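Side-chain contacts in cellulose-binding protein (Saccharophagus degradans, PDB 2YHG), which probably binds polysaccharides and may hydrolyse glycosidic bonds, combining in this C-terminal portion a nucleoside hydrolase-like domain with a small calcium- and magnesium-binding beta domain: residues R49-A54 with D80-A85; G61-T66 with N132-A137; S355-D360 with V432-Q437; G387-S392 with K410-L415. One frame throughout, in Å; residues are numbered along the deposited sequence.

Overall arrangement
Contacts 1 and 2 belong to the nucleoside hydrolase-like domain, contacts 3 and 4 to the C-terminal beta domain on the opposite side of the chain's centre, with centres roughly 40 Å apart between the pairs. Strand 58-64 of contact 2 follows helix 42-52 and precedes helix 77-93, the two helices joined in contact 1. Contacts 3 and 4 link the same two sheets, and their centres are about 8 Å apart; Val432 N lies 2.8 Å from Ile414 O, a probable hydrogen bond. All four are apolar across the interface. Contacts 1 to 3 are buried, whereas contact 4 is partly buried and carries a polar pair on the reverse of its strand.

Contact 1 (R49-A54 with D80-A85); sequences RQLVMA and DRILNA
Two helices of the nucleoside hydrolase-like alpha/beta domain meet here through Leu51 of helix 42-52 and the pair Ile82 and Leu83 of helix 77-93. The contact centres on Leu51 CD1, which lies 3.6 Å from Ile82 CG2 and 4.0 Å from Leu83 CD2, so one methyl touches two consecutive residues of the other helix. Leu51 and Leu83 cross at about a right angle, and Ile82 meets Leu51 aslant. In Ile82 the gamma methyl does the touching because CG1 stands opposite the carbonyl carbon (chi1 -69°), which leaves CG2 facing Leu51 and carries Ile82 CD1 elsewhere. The second methyl of Leu51 makes a looser touch, CD2 being 4.2 Å from Leu83 CD2. The closest backbone approach, 8.7 Å between Leu51 CA and Leu83 CA, shows that side chains alone bridge the gap; no hydrogen bond joins the segments. Helix 42-52 lies in the beta-alpha-beta crossover between strands 30-35 and 58-64, and Gln50 OE1 ties it to His33 NE2 on the first of these. Helix 103-108 closes over the junction, its Leu106 touching both Leu51 and Leu83.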
loop_
_atom_site.group_PDB
_atom_site.type_symbol
_atom_site.label_atom_id
_atom_site.label_comp_id
_atom_site.label_asym_id
_atom_site.label_seq_id
_atom_site.Cartn_x
_atom_site.Cartn_y
_atom_site.Cartn_z
ATOM N N ARG A 49 9.394 -5.582 5.921
ATOM C CA ARG A 49 8.953 -4.192 6.010
ATOM C C ARG A 49 7.474 -4.103 6.371
ATOM O O ARG A 49 7.077 -3.324 7.250
ATOM C CB ARG A 49 9.226 -3.412 4.731
ATOM C CG ARG A 49 8.903 -1.933 4.911
ATOM C CD ARG A 49 8.814 -1.145 3.632
ATOM N NE ARG A 49 10.059 -1.204 2.847
ATOM C CZ ARG A 49 10.969 -0.251 2.733
ATOM N NH1 ARG A 49 10.783 0.961 3.221
ATOM N NH2 ARG A 49 12.067 -0.510 2.045
ATOM N N GLN A 50 6.638 -4.919 5.732
ATOM C CA GLN A 50 5.213 -4.878 6.044
ATOM C C GLN A 50 5.010 -5.175 7.536
ATOM O O GLN A 50 4.150 -4.546 8.188
ATOM C CB GLN A 50 4.431 -5.855 5.186
ATOM C CG GLN A 50 2.978 -6.083 5.579
ATOM C CD GLN A 50 2.062 -4.883 5.402
ATOM O OE1 GLN A 50 1.304 -4.827 4.428
ATOM N NE2 GLN A 50 2.111 -3.940 6.327
ATOM N N LEU A 51 5.729 -6.126 8.084
ATOM C CA LEU A 51 5.520 -6.482 9.490
ATOM C C LEU A 51 5.869 -5.356 10.446
ATOM O O LEU A 51 5.132 -5.130 11.400
ATOM C CB LEU A 51 6.226 -7.780 9.826
ATOM C CG LEU A 51 5.618 -9.017 9.148
ATOM C CD1 LEU A 51 6.546 -10.194 9.415
ATOM C CD2 LEU A 51 4.246 -9.299 9.634
ATOM N N VAL A 52 6.957 -4.647 10.213
ATOM C CA VAL A 52 7.303 -3.540 11.120
ATOM C C VAL A 52 6.446 -2.303 10.877
ATOM O O VAL A 52 6.463 -1.381 11.688
ATOM C CB VAL A 52 8.810 -3.212 11.141
ATOM C CG1 VAL A 52 9.627 -4.422 11.564
ATOM C CG2 VAL A 52 9.297 -2.608 9.821
ATOM N N MET A 53 5.676 -2.311 9.795
ATOM C CA MET A 53 4.645 -1.307 9.494
ATOM C C MET A 53 3.239 -1.786 9.884
ATOM O O MET A 53 2.279 -1.059 9.642
ATOM C CB MET A 53 4.663 -0.952 7.965
ATOM C CG MET A 53 5.950 -0.251 7.520
ATOM S SD MET A 53 5.971 0.174 5.780
ATOM C CE MET A 53 4.830 1.550 5.777
ATOM N N ALA A 54 3.109 -2.979 10.442
ATOM C CA ALA A 54 1.794 -3.627 10.492
ATOM C C ALA A 54 0.804 -2.935 11.420
ATOM O O ALA A 54 -0.393 -3.114 11.304
ATOM C CB ALA A 54 1.915 -5.104 10.838
ATOM N N ASP A 80 6.872 -18.795 7.725
ATOM C CA ASP A 80 7.000 -19.286 9.091
ATOM C C ASP A 80 8.249 -18.695 9.736
ATOM O O ASP A 80 8.250 -18.328 10.908
ATOM C CB ASP A 80 7.154 -20.816 9.082
ATOM C CG ASP A 80 5.960 -21.577 8.544
ATOM O OD1 ASP A 80 4.857 -21.023 8.361
ATOM O OD2 ASP A 80 6.167 -22.794 8.317
ATOM N N ARG A 81 9.365 -18.718 9.002
ATOM C CA ARG A 81 10.647 -18.247 9.498
ATOM C C ARG A 81 10.598 -16.756 9.828
ATOM O O ARG A 81 11.091 -16.298 10.865
ATOM C CB ARG A 81 11.715 -18.555 8.437
ATOM C CG ARG A 81 13.126 -18.144 8.772
ATOM C CD ARG A 81 14.132 -18.938 7.948
ATOM N NE ARG A 81 15.460 -18.379 8.078
ATOM C CZ ARG A 81 15.862 -17.300 7.439
ATOM N NH1 ARG A 81 15.065 -16.705 6.558
ATOM N NH2 ARG A 81 17.075 -16.823 7.683
ATOM N N ILE A 82 9.983 -15.973 8.956
ATOM C CA ILE A 82 9.870 -14.550 9.160
ATOM C C ILE A 82 8.935 -14.255 10.352
ATOM O O ILE A 82 9.252 -13.371 11.151
ATOM C CB ILE A 82 9.439 -13.845 7.868
ATOM C CG1 ILE A 82 10.565 -13.900 6.828
ATOM C CG2 ILE A 82 9.012 -12.414 8.151
ATOM C CD1 ILE A 82 10.165 -13.601 5.427
ATOM N N LEU A 83 7.836 -14.976 10.485
ATOM C CA LEU A 83 6.943 -14.792 11.625
ATOM C C LEU A 83 7.572 -15.220 12.940
ATOM O O LEU A 83 7.285 -14.616 13.972
ATOM C CB LEU A 83 5.614 -15.487 11.394
ATOM C CG LEU A 83 4.707 -14.879 10.322
ATOM C CD1 LEU A 83 3.390 -15.639 10.273
ATOM C CD2 LEU A 83 4.461 -13.408 10.568
ATOM N N ASN A 84 8.495 -16.182 12.916
ATOM C CA ASN A 84 9.228 -16.519 14.144
ATOM C C ASN A 84 10.083 -15.337 14.566
ATOM O O ASN A 84 10.139 -14.985 15.745
ATOM C CB ASN A 84 10.074 -17.767 13.906
ATOM C CG ASN A 84 10.814 -18.203 15.114
ATOM O OD1 ASN A 84 10.227 -18.458 16.165
ATOM N ND2 ASN A 84 12.128 -18.228 15.007
ATOM N N ALA A 85 10.742 -14.681 13.615
ATOM C CA ALA A 85 11.493 -13.457 13.901
ATOM C C ALA A 85 10.577 -12.351 14.407
ATOM O O ALA A 85 10.910 -11.635 15.364
ATOM C CB ALA A 85 12.271 -12.987 12.673
#

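Contact 2 (G61-T66 with N132-A137); sequences GIITTT and NLIIAA
Thr65 OG1, just past the end of strand 58-64, is held by two partners, Gln114 O and Thr156 OG1, and so ties the chain leaving that strand to two other parts of the domain. Upstream of it, strand 58-64 packs against helix 129-139 as in other parallel alpha/beta domains. The helix lies in the connection from strand 110-112 to strand 146-150, and this connection passes over the two strands between them, 58-64 and 30-35. The short segments run nearly antiparallel, at 156°, with axes 10.0 Å apart, a usual spacing for a helix lying on a sheet. Contact is apolar and made at two places. At the first, both methyls of Leu133 rest against Gly61 CA, CD1 at 4.1 Å and CD2 at 4.2 Å. Leu133 CG stands opposite its own backbone N (chi1 179°), which extends the side chain from the helix to the strand. Ile62, on the other side of the strand, points away. Val111 and Ile32, from the strands flanking 58-64, touch both Ile63 and Leu133 and continue this apolar layer. At the second place Ile63 and Ile134 meet at a slant: Ile63 CD1 is 4.1 Å from both Ile134 CG1 and Ile134 CD1. The same methyl, Ile63 CD1, also lies 4.4 Å from Leu133 CD2.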
loop_
_atom_site.group_PDB
_atom_site.type_symbol
_atom_site.label_atom_id
_atom_site.label_comp_id
_atom_site.label_asym_id
_atom_site.label_seq_id
_atom_site.Cartn_x
_atom_site.Cartn_y
_atom_site.Cartn_z
ATOM N N GLY A 61 -4.349 -11.387 5.701
ATOM C CA GLY A 61 -3.842 -12.626 5.133
ATOM C C GLY A 61 -2.420 -12.492 4.653
ATOM O O GLY A 61 -2.057 -11.463 4.113
ATOM N N ILE A 62 -1.655 -13.549 4.846
ATOM C CA ILE A 62 -0.330 -13.705 4.275
ATOM C C ILE A 62 -0.330 -15.048 3.577
ATOM O O ILE A 62 -0.258 -16.087 4.231
ATOM C CB ILE A 62 0.801 -13.622 5.328
ATOM C CG1 ILE A 62 0.706 -12.367 6.191
ATOM C CG2 ILE A 62 2.160 -13.759 4.622
ATOM C CD1 ILE A 62 1.555 -12.429 7.436
ATOM N N ILE A 63 -0.491 -15.031 2.254
ATOM C CA ILE A 63 -0.816 -16.226 1.510
ATOM C C ILE A 63 0.337 -16.613 0.597
ATOM O O ILE A 63 0.720 -15.839 -0.259
ATOM C CB ILE A 63 -2.098 -15.981 0.659
ATOM C CG1 ILE A 63 -3.306 -15.760 1.576
ATOM C CG2 ILE A 63 -2.338 -17.151 -0.297
ATOM C CD1 ILE A 63 -4.534 -15.220 0.880
ATOM N N THR A 64 0.885 -17.809 0.794
ATOM C CA THR A 64 1.975 -18.300 -0.025
ATOM C C THR A 64 1.412 -18.991 -1.268
ATOM O O THR A 64 0.576 -19.886 -1.177
ATOM C CB THR A 64 2.821 -19.304 0.796
ATOM O OG1 THR A 64 3.514 -18.605 1.832
ATOM C CG2 THR A 64 3.855 -20.011 -0.086
ATOM N N THR A 65 1.899 -18.582 -2.440
ATOM C CA THR A 65 1.344 -19.033 -3.714
ATOM C C THR A 65 2.423 -18.947 -4.802
ATOM O O THR A 65 3.628 -19.026 -4.522
ATOM C CB THR A 65 0.049 -18.255 -4.028
ATOM O OG1 THR A 65 -0.638 -18.798 -5.154
ATOM C CG2 THR A 65 0.269 -16.801 -4.208
ATOM N N THR A 66 1.981 -18.872 -6.051
ATOM C CA THR A 66 2.807 -19.033 -7.232
ATOM C C THR A 66 2.812 -17.760 -8.065
ATOM O O THR A 66 2.103 -16.788 -7.826
ATOM C CB THR A 66 2.236 -20.187 -8.069
ATOM O OG1 THR A 66 0.905 -19.807 -8.402
ATOM C CG2 THR A 66 2.291 -21.531 -7.322
ATOM N N ASN A 132 -10.210 -19.279 0.084
ATOM C CA ASN A 132 -11.334 -19.202 1.010
ATOM C C ASN A 132 -11.154 -18.053 1.996
ATOM O O ASN A 132 -12.164 -17.436 2.382
ATOM C CB ASN A 132 -11.499 -20.522 1.773
ATOM C CG ASN A 132 -12.086 -21.624 0.936
ATOM O OD1 ASN A 132 -12.696 -21.377 -0.111
ATOM N ND2 ASN A 132 -11.912 -22.858 1.391
ATOM N N LEU A 133 -9.939 -17.759 2.424
ATOM C CA LEU A 133 -9.680 -16.645 3.326
ATOM C C LEU A 133 -10.095 -15.329 2.674
ATOM O O LEU A 133 -10.719 -14.468 3.309
ATOM C CB LEU A 133 -8.191 -16.656 3.727
ATOM C CG LEU A 133 -7.688 -15.543 4.666
ATOM C CD1 LEU A 133 -6.348 -15.928 5.225
ATOM C CD2 LEU A 133 -7.513 -14.186 3.941
ATOM N N ILE A 134 -9.781 -15.146 1.392
ATOM C CA ILE A 134 -10.178 -13.975 0.682
ATOM C C ILE A 134 -11.694 -13.858 0.643
ATOM O O ILE A 134 -12.253 -12.779 0.854
ATOM C CB ILE A 134 -9.534 -13.921 -0.723
ATOM C CG1 ILE A 134 -8.037 -13.763 -0.610
ATOM C CG2 ILE A 134 -10.152 -12.827 -1.565
ATOM C CD1 ILE A 134 -7.289 -14.037 -1.895
ATOM N N ILE A 135 -12.388 -14.937 0.285
ATOM C CA ILE A 135 -13.851 -14.903 0.266
ATOM C C ILE A 135 -14.403 -14.437 1.624
ATOM O O ILE A 135 -15.277 -13.570 1.691
ATOM C CB ILE A 135 -14.455 -16.252 -0.134
ATOM C CG1 ILE A 135 -14.040 -16.630 -1.568
ATOM C CG2 ILE A 135 -15.974 -16.231 -0.003
ATOM C CD1 ILE A 135 -14.474 -18.004 -1.988
ATOM N N ALA A 136 -13.891 -15.040 2.688
ATOM C CA ALA A 136 -14.405 -14.720 4.012
ATOM C C ALA A 136 -14.165 -13.268 4.370
ATOM O O ALA A 136 -15.011 -12.604 4.985
ATOM C CB ALA A 136 -13.801 -15.633 5.054
ATOM N N ALA A 137 -13.020 -12.730 3.970
ATOM C CA ALA A 137 -12.711 -11.325 4.266
ATOM C C ALA A 137 -13.625 -10.393 3.507
ATOM O O ALA A 137 -14.159 -9.424 4.069
ATOM C CB ALA A 137 -11.256 -11.034 3.921
#

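Contact 3 (S355-D360 with V432-Q437); sequences STVSLD and VVINVQ
Leu359 and Val432 reach toward each other tip to tip, each pointing from its own strand into the space between. Leu359 CD2 meets Val432 CG1 at 4.1 Å, and the other branches sit nearly as close, with Leu359 CD1 4.3 Å from Val432 CG2. In Leu359, CG lies beside the backbone N (chi1 -62°), while chi2 (174°) sends CD1 straight on and turns CD2 aside, so that each methyl faces one branch of Val432. Two residues along, Val357 and Ile434 pair more loosely, Val357 CG1 being 4.5 Å from Ile434 CD1 at the end of an isoleucine extended at its second torsion (175°). Pairing 357 with 434 and 359 with 432 shows that the strands run in opposite directions, yet separations of 9.2 Å from Val357 CA to Ile434 CA and 8.7 Å from Leu359 CA to Val432 CA are too large for neighbours in one sheet. They are instead facing strands of a beta sandwich, 356-360 from the three-stranded sheet and 427-436 from the four-stranded one, in a fold that resembles the PKD-like immunoglobulin sandwich. Ile414 also touches Leu359, and Leu349 touches Val432, both from the four-stranded sheet. At the other pair, Val357 packs on Ala351 and Ile403.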
loop_
_atom_site.group_PDB
_atom_site.type_symbol
_atom_site.label_atom_id
_atom_site.label_comp_id
_atom_site.label_asym_id
_atom_site.label_seq_id
_atom_site.Cartn_x
_atom_site.Cartn_y
_atom_site.Cartn_z
ATOM N N SER A 355 -12.120 32.448 -3.682
ATOM C CA SER A 355 -12.003 32.654 -2.249
ATOM C C SER A 355 -10.630 32.240 -1.743
ATOM O O SER A 355 -9.877 31.592 -2.448
ATOM C CB SER A 355 -13.116 31.888 -1.512
ATOM O OG SER A 355 -12.864 30.492 -1.451
ATOM N N THR A 356 -10.333 32.610 -0.508
ATOM C CA THR A 356 -9.103 32.168 0.155
ATOM C C THR A 356 -9.456 31.258 1.310
ATOM O O THR A 356 -10.428 31.506 2.037
ATOM C CB THR A 356 -8.305 33.368 0.645
ATOM O OG1 THR A 356 -8.048 34.227 -0.475
ATOM C CG2 THR A 356 -7.024 32.976 1.259
ATOM N N VAL A 357 -8.708 30.182 1.441
ATOM C CA VAL A 357 -8.930 29.161 2.459
ATOM C C VAL A 357 -7.724 29.057 3.385
ATOM O O VAL A 357 -6.633 28.658 2.963
ATOM C CB VAL A 357 -9.219 27.768 1.833
ATOM C CG1 VAL A 357 -9.392 26.719 2.915
ATOM C CG2 VAL A 357 -10.450 27.857 0.918
ATOM N N SER A 358 -7.922 29.377 4.648
ATOM C CA SER A 358 -6.907 29.204 5.669
ATOM C C SER A 358 -6.761 27.722 6.035
ATOM O O SER A 358 -7.763 27.058 6.315
ATOM C CB SER A 358 -7.314 30.022 6.900
ATOM O OG SER A 358 -6.599 29.635 8.048
ATOM N N LEU A 359 -5.537 27.212 6.029
ATOM C CA LEU A 359 -5.260 25.844 6.476
ATOM C C LEU A 359 -4.171 25.936 7.534
ATOM O O LEU A 359 -3.059 26.341 7.250
ATOM C CB LEU A 359 -4.815 24.955 5.315
ATOM C CG LEU A 359 -5.821 24.749 4.177
ATOM C CD1 LEU A 359 -5.169 23.963 3.028
ATOM C CD2 LEU A 359 -7.103 24.099 4.636
ATOM N N ASP A 360 -4.543 25.612 8.759
ATOM C CA ASP A 360 -3.695 25.856 9.908
ATOM C C ASP A 360 -3.348 24.533 10.575
ATOM O O ASP A 360 -4.231 23.864 11.086
ATOM C CB ASP A 360 -4.452 26.770 10.891
ATOM C CG ASP A 360 -3.623 27.225 12.036
ATOM O OD1 ASP A 360 -2.467 26.779 12.192
ATOM O OD2 ASP A 360 -4.166 28.050 12.804
ATOM N N VAL A 432 -5.683 17.819 1.922
ATOM C CA VAL A 432 -6.922 18.567 1.930
ATOM C C VAL A 432 -7.411 18.663 0.493
ATOM O O VAL A 432 -6.766 19.289 -0.352
ATOM C CB VAL A 432 -6.750 19.962 2.532
ATOM C CG1 VAL A 432 -8.107 20.637 2.650
ATOM C CG2 VAL A 432 -6.094 19.875 3.913
ATOM N N VAL A 433 -8.518 18.004 0.195
ATOM C CA VAL A 433 -9.138 18.051 -1.124
ATOM C C VAL A 433 -10.223 19.107 -1.061
ATOM O O VAL A 433 -11.200 18.989 -0.307
ATOM C CB VAL A 433 -9.728 16.685 -1.513
ATOM C CG1 VAL A 433 -10.542 16.811 -2.790
ATOM C CG2 VAL A 433 -8.611 15.658 -1.663
ATOM N N ILE A 434 -10.078 20.153 -1.865
ATOM C CA ILE A 434 -10.999 21.277 -1.898
ATOM C C ILE A 434 -11.811 21.190 -3.182
ATOM O O ILE A 434 -11.278 21.330 -4.276
ATOM C CB ILE A 434 -10.272 22.624 -1.803
ATOM C CG1 ILE A 434 -9.350 22.656 -0.566
ATOM C CG2 ILE A 434 -11.292 23.743 -1.769
ATOM C CD1 ILE A 434 -8.474 23.913 -0.426
ATOM N N ASN A 435 -13.097 20.895 -3.032
ATOM C CA ASN A 435 -14.042 20.868 -4.128
ATOM C C ASN A 435 -14.547 22.295 -4.337
ATOM O O ASN A 435 -15.077 22.892 -3.407
ATOM C CB ASN A 435 -15.223 19.955 -3.776
ATOM C CG ASN A 435 -14.789 18.537 -3.504
ATOM O OD1 ASN A 435 -14.902 18.038 -2.386
ATOM N ND2 ASN A 435 -14.111 17.957 -4.465
ATOM N N VAL A 436 -14.372 22.827 -5.534
ATOM C CA VAL A 436 -14.604 24.224 -5.782
ATOM C C VAL A 436 -15.898 24.367 -6.481
ATOM O O VAL A 436 -16.149 23.742 -7.525
ATOM C CB VAL A 436 -13.513 24.836 -6.608
ATOM C CG1 VAL A 436 -13.799 26.310 -6.835
ATOM C CG2 VAL A 436 -12.147 24.649 -5.944
ATOM N N GLN A 437 -16.697 25.270 -5.930
ATOM C CA GLN A 437 -17.907 25.748 -6.576
ATOM C C GLN A 437 -17.787 27.165 -7.167
ATOM O O GLN A 437 -17.486 28.163 -6.488
ATOM C CB GLN A 437 -19.060 25.647 -5.639
#

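Contact 4 (G387-S392 with K410-L415); sequences GSVSIS and KDIHIL
Strand 411-420 has two chemically different faces here: Ile412 and Ile414 pack on Val389 and Ile391, while on the reverse His413 hydrogen-bonds Asp411. Across the interface, Val389 CG2 rests 4.0 Å from both Ile412 CD1 and Ile412 CG2, the two side chains meeting at a slant. Ile391 and Ile414 approach tip to tip, Ile391 CD1 lying 4.0 Å from Ile414 CD1. Ile414 is bent at its second torsion (chi2 -64°), which turns CD1 so that it also comes within 4.3 Å of Val389 CG1. The pairs 389/412 and 391/414 advance in the same direction, with Val389 CA 8.1 Å from Ile412 CA and Ile391 CA 9.0 Å from Ile414 CA, spacings that fit facing layers of a beta sandwich, Val389 lying just before strand 391-392. On the reverse, His413 NE2 donates to Asp411 OD2 at 2.9 Å and 148°; the oxygen lies in the ring plane, but the donor stands 55° out of the carboxylate plane. Arg431 NH1 meets His413 ND1, and Asp383 OD2, from a residue of a magnesium site, accepts from His413 N. The imidazole is fixed at both nitrogens, and a neutral form protonated at NE2 would be consistent with these partners.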
loop_
_atom_site.group_PDB
_atom_site.type_symbol
_atom_site.label_atom_id
_atom_site.label_comp_id
_atom_site.label_asym_id
_atom_site.label_seq_id
_atom_site.Cartn_x
_atom_site.Cartn_y
_atom_site.Cartn_z
ATOM N N GLY A 387 -4.912 24.469 -13.631
ATOM C CA GLY A 387 -4.016 25.590 -13.434
ATOM C C GLY A 387 -3.190 25.500 -12.172
ATOM O O GLY A 387 -3.103 24.457 -11.514
ATOM N N SER A 388 -2.474 26.581 -11.918
ATOM C CA SER A 388 -1.616 26.705 -10.752
ATOM C C SER A 388 -2.416 27.320 -9.599
ATOM O O SER A 388 -3.424 28.008 -9.809
ATOM C CB SER A 388 -0.386 27.556 -11.056
ATOM O OG SER A 388 -0.772 28.856 -11.446
ATOM N N VAL A 389 -1.954 27.020 -8.386
ATOM C CA VAL A 389 -2.627 27.442 -7.178
ATOM C C VAL A 389 -1.597 27.997 -6.230
ATOM O O VAL A 389 -0.680 27.288 -5.831
ATOM C CB VAL A 389 -3.396 26.267 -6.511
ATOM C CG1 VAL A 389 -3.997 26.705 -5.155
ATOM C CG2 VAL A 389 -4.464 25.733 -7.428
ATOM N N SER A 390 -1.767 29.254 -5.847
ATOM C CA SER A 390 -0.873 29.908 -4.909
ATOM C C SER A 390 -1.212 29.586 -3.458
ATOM O O SER A 390 -2.383 29.617 -3.054
ATOM C CB SER A 390 -0.940 31.417 -5.128
ATOM O OG SER A 390 -0.585 31.735 -6.446
ATOM N N ILE A 391 -0.171 29.308 -2.688
ATOM C CA ILE A 391 -0.285 29.084 -1.259
ATOM C C ILE A 391 0.635 30.057 -0.554
ATOM O O ILE A 391 1.841 30.019 -0.747
ATOM C CB ILE A 391 0.114 27.629 -0.854
ATOM C CG1 ILE A 391 -0.648 26.592 -1.670
ATOM C CG2 ILE A 391 -0.066 27.447 0.654
ATOM C CD1 ILE A 391 -0.136 25.182 -1.463
ATOM N N SER A 392 0.061 30.948 0.244
ATOM C CA SER A 392 0.845 31.848 1.057
ATOM C C SER A 392 1.306 31.179 2.353
ATOM O O SER A 392 0.582 30.344 2.896
ATOM C CB SER A 392 0.030 33.098 1.357
ATOM O OG SER A 392 -0.426 33.729 0.154
ATOM N N LYS A 410 -14.099 22.065 -10.330
ATOM C CA LYS A 410 -12.893 21.243 -10.238
ATOM C C LYS A 410 -12.555 21.012 -8.770
ATOM O O LYS A 410 -13.161 21.612 -7.873
ATOM C CB LYS A 410 -11.755 21.999 -10.895
ATOM C CG LYS A 410 -12.024 22.431 -12.332
ATOM C CD LYS A 410 -12.276 21.256 -13.245
ATOM C CE LYS A 410 -12.627 21.730 -14.644
ATOM N NZ LYS A 410 -12.850 20.571 -15.528
ATOM N N ASP A 411 -11.585 20.151 -8.530
ATOM C CA ASP A 411 -11.007 20.044 -7.203
ATOM C C ASP A 411 -9.556 20.444 -7.218
ATOM O O ASP A 411 -8.874 20.479 -8.281
ATOM C CB ASP A 411 -11.266 18.688 -6.499
ATOM C CG ASP A 411 -10.523 17.505 -7.042
ATOM O OD1 ASP A 411 -9.796 17.570 -8.044
ATOM O OD2 ASP A 411 -10.593 16.445 -6.366
ATOM N N ILE A 412 -9.069 20.776 -6.029
ATOM C CA ILE A 412 -7.711 21.244 -5.793
ATOM C C ILE A 412 -7.190 20.457 -4.594
ATOM O O ILE A 412 -7.819 20.470 -3.526
ATOM C CB ILE A 412 -7.684 22.747 -5.509
ATOM C CG1 ILE A 412 -8.038 23.544 -6.770
ATOM C CG2 ILE A 412 -6.342 23.194 -4.950
ATOM C CD1 ILE A 412 -8.295 25.022 -6.554
ATOM N N HIS A 413 -6.083 19.758 -4.770
ATOM C CA HIS A 413 -5.490 18.966 -3.701
ATOM C C HIS A 413 -4.315 19.711 -3.107
ATOM O O HIS A 413 -3.329 20.025 -3.802
ATOM C CB HIS A 413 -5.035 17.601 -4.219
ATOM C CG HIS A 413 -6.145 16.686 -4.590
ATOM N ND1 HIS A 413 -5.987 15.318 -4.609
ATOM C CD2 HIS A 413 -7.406 16.945 -5.011
ATOM C CE1 HIS A 413 -7.123 14.788 -5.042
ATOM N NE2 HIS A 413 -8.000 15.752 -5.302
ATOM N N ILE A 414 -4.403 19.993 -1.808
ATOM C CA ILE A 414 -3.353 20.644 -1.053
ATOM C C ILE A 414 -2.794 19.657 -0.066
ATOM O O ILE A 414 -3.557 19.036 0.668
ATOM C CB ILE A 414 -3.878 21.893 -0.332
ATOM C CG1 ILE A 414 -4.571 22.861 -1.304
ATOM C CG2 ILE A 414 -2.755 22.542 0.449
ATOM C CD1 ILE A 414 -3.664 23.447 -2.370
ATOM N N LEU A 415 -1.484 19.473 -0.037
ATOM C CA LEU A 415 -0.852 18.548 0.869
ATOM C C LEU A 415 -0.028 19.230 1.940
ATOM O O LEU A 415 0.873 20.024 1.634
ATOM C CB LEU A 415 0.041 17.591 0.095
ATOM C CG LEU A 415 0.713 16.507 0.922
ATOM C CD1 LEU A 415 -0.301 15.578 1.581
ATOM C CD2 LEU A 415 1.729 15.719 0.064
#